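Long-range contact in hypothetical protein XCC2953 (Xanthomonas campestris pv. campestris, PDB 2OZH), which probably transfers an acyl group, most likely acetyl from acetyl-CoA, as a putative member of the GNAT acetyltransferase family: residues Y66-L72 / L103-A109. Numbering follows the deposited sequence.
Sequences YATFAYL and LRRFSLA. With EDO (1,2-ethanediol), chain E.
Parallel pairing of two neighbouring strands joins the start of strand 69-77 to strand 105-109, an edge strand of the sheet within this chain. The short segment axes approach to 4.6 Å at 21°, and Phe69, Ala70 and Tyr71 stand opposite Arg105, Phe106 and Ser107. Extended backbones set up the staggered bonding of a parallel ladder: Arg105 N to Thr68 O (3.2 Å), Ala70 N to Arg105 O (3.0 Å), Ser107 N to Ala70 O (2.8 Å) and Leu72 N to Ser107 O (3.0 Å). Before strand 69-77 the chain turns at Tyr66, which has positive phi (58°). Past Leu72 the ladder gives way to water 1, which donates to Leu72 O (2.6 Å) and accepts from Ala109 N (3.0 Å). Helix 86-96 links the strands in a beta-alpha-beta crossover; in GNAT proteins the corresponding strands splay apart where acetyl-CoA binds, and the single water wedged between the strands here is consistent with such a splay. A 1,2-ethanediol, probably from crystallisation, donates from O2 to Ala109 O (2.7 Å). On the face bearing Ala70 and Phe106, Ala70 CB sits 3.6 Å from the Phe106 ring centroid, a CH-pi contact over the ring face, and 3.6 Å from Leu103 CD1; Leu72 CB lies 3.9 Å from Phe106 CE1. Val94 and Met95 of helix 86-96 also pack on Phe106. With chi1 t, Phe69 and Tyr71 lay their rings on the other face alongside Arg105 and Ser107. There Phe69 stacks with Tyr71 of the second subunit, and Arg105 forms a salt bridge with that subunit's Glu133, while strand 105-109 pairs antiparallel with a strand of the same partner.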
# COMPACT_ATOMS: atom_id res chain seq x y z
N TYR A 66 -6.96 2.40 5.12
CA TYR A 66 -7.88 2.14 6.23
C TYR A 66 -9.28 1.85 5.74
O TYR A 66 -10.28 2.14 6.43
CB TYR A 66 -7.87 3.30 7.25
CG TYR A 66 -6.46 3.74 7.57
CD1 TYR A 66 -5.53 2.84 8.07
CD2 TYR A 66 -6.03 5.02 7.27
CE1 TYR A 66 -4.20 3.20 8.26
CE2 TYR A 66 -4.70 5.41 7.49
CZ TYR A 66 -3.79 4.48 7.96
OH TYR A 66 -2.47 4.84 8.18
N ALA A 67 -9.37 1.27 4.55
CA ALA A 67 -10.65 1.03 3.91
C ALA A 67 -10.71 -0.18 3.00
O ALA A 67 -11.63 -1.00 3.13
CB ALA A 67 -11.07 2.26 3.14
N THR A 68 -9.72 -0.32 2.11
CA THR A 68 -9.73 -1.34 1.08
C THR A 68 -8.44 -2.18 0.99
O THR A 68 -8.51 -3.31 0.53
CB THR A 68 -10.02 -0.79 -0.32
OG1 THR A 68 -8.90 -0.02 -0.81
CG2 THR A 68 -11.31 0.00 -0.35
N PHE A 69 -7.30 -1.62 1.39
CA PHE A 69 -6.00 -2.20 1.11
C PHE A 69 -5.03 -1.88 2.22
O PHE A 69 -5.04 -0.77 2.76
CB PHE A 69 -5.42 -1.61 -0.19
CG PHE A 69 -4.01 -2.06 -0.47
CD1 PHE A 69 -3.75 -3.25 -1.14
CD2 PHE A 69 -2.93 -1.29 -0.06
CE1 PHE A 69 -2.44 -3.65 -1.35
CE2 PHE A 69 -1.64 -1.70 -0.28
CZ PHE A 69 -1.40 -2.88 -0.94
N ALA A 70 -4.19 -2.85 2.56
CA ALA A 70 -3.04 -2.61 3.43
C ALA A 70 -1.85 -3.43 2.96
O ALA A 70 -2.02 -4.51 2.40
CB ALA A 70 -3.35 -2.95 4.88
N TYR A 71 -0.66 -2.91 3.29
CA TYR A 71 0.61 -3.57 3.01
C TYR A 71 1.41 -3.58 4.30
O TYR A 71 1.56 -2.54 4.94
CB TYR A 71 1.38 -2.81 1.90
CG TYR A 71 2.80 -3.28 1.69
CD1 TYR A 71 3.08 -4.46 1.05
CD2 TYR A 71 3.82 -2.53 2.16
CE1 TYR A 71 4.42 -4.88 0.89
CE2 TYR A 71 5.15 -2.94 2.03
CZ TYR A 71 5.41 -4.09 1.39
OH TYR A 71 6.77 -4.48 1.29
N LEU A 72 1.93 -4.74 4.68
CA LEU A 72 2.75 -4.93 5.87
C LEU A 72 4.20 -5.01 5.48
O LEU A 72 4.57 -5.74 4.59
CB LEU A 72 2.33 -6.24 6.54
CG LEU A 72 3.09 -6.66 7.80
CD1 LEU A 72 2.78 -5.70 8.96
CD2 LEU A 72 2.78 -8.12 8.16
N LEU A 103 -10.83 -5.26 5.12
CA LEU A 103 -10.08 -4.92 3.94
C LEU A 103 -10.23 -5.98 2.88
O LEU A 103 -10.25 -7.17 3.19
CB LEU A 103 -8.59 -4.79 4.31
CG LEU A 103 -8.21 -3.78 5.39
CD1 LEU A 103 -6.73 -3.83 5.66
CD2 LEU A 103 -8.61 -2.36 5.00
N ARG A 104 -10.27 -5.56 1.63
CA ARG A 104 -10.32 -6.46 0.50
C ARG A 104 -9.01 -7.21 0.35
O ARG A 104 -8.98 -8.42 0.05
CB ARG A 104 -10.62 -5.67 -0.76
CG ARG A 104 -10.97 -6.54 -1.88
CD ARG A 104 -11.87 -5.80 -2.82
NE ARG A 104 -12.01 -6.65 -3.96
CZ ARG A 104 -11.05 -6.80 -4.86
NH1 ARG A 104 -9.92 -6.09 -4.77
NH2 ARG A 104 -11.22 -7.62 -5.86
N ARG A 105 -7.89 -6.49 0.53
CA ARG A 105 -6.57 -7.09 0.34
C ARG A 105 -5.58 -6.57 1.36
O ARG A 105 -5.46 -5.34 1.55
CB ARG A 105 -6.03 -6.76 -1.05
CG ARG A 105 -4.86 -7.68 -1.45
CD ARG A 105 -4.15 -7.24 -2.69
NE ARG A 105 -4.98 -7.06 -3.86
CZ ARG A 105 -4.99 -7.79 -4.97
NH1 ARG A 105 -4.26 -8.90 -5.15
NH2 ARG A 105 -5.75 -7.36 -5.94
N PHE A 106 -4.86 -7.50 1.97
CA PHE A 106 -3.74 -7.19 2.88
C PHE A 106 -2.57 -7.96 2.28
O PHE A 106 -2.63 -9.19 2.17
CB PHE A 106 -4.06 -7.65 4.30
CG PHE A 106 -3.37 -6.88 5.39
CD1 PHE A 106 -2.08 -6.41 5.26
CD2 PHE A 106 -4.05 -6.66 6.57
CE1 PHE A 106 -1.49 -5.70 6.29
CE2 PHE A 106 -3.49 -5.96 7.61
CZ PHE A 106 -2.19 -5.50 7.48
N SER A 107 -1.54 -7.24 1.87
CA SER A 107 -0.40 -7.82 1.15
C SER A 107 0.91 -7.72 1.93
O SER A 107 1.06 -6.84 2.77
CB SER A 107 -0.21 -7.08 -0.17
OG SER A 107 -1.37 -7.18 -1.00
N LEU A 108 1.83 -8.61 1.61
CA LEU A 108 3.19 -8.56 2.17
C LEU A 108 4.12 -9.33 1.24
O LEU A 108 3.66 -10.08 0.38
CB LEU A 108 3.22 -9.14 3.57
CG LEU A 108 2.88 -10.61 3.77
CD1 LEU A 108 4.07 -11.52 3.39
CD2 LEU A 108 2.46 -10.85 5.23
N ALA A 109 5.42 -9.13 1.43
CA ALA A 109 6.46 -9.95 0.78
C ALA A 109 7.39 -10.50 1.84
O ALA A 109 7.80 -9.72 2.71
CB ALA A 109 7.23 -9.12 -0.19
C1 EDO E . 6.87 -8.23 7.07
O1 EDO E . 7.94 -7.27 7.13
C2 EDO E . 6.76 -8.85 5.71
O2 EDO E . 7.86 -9.71 5.44
O HOH W 1 6.38 -6.83 3.06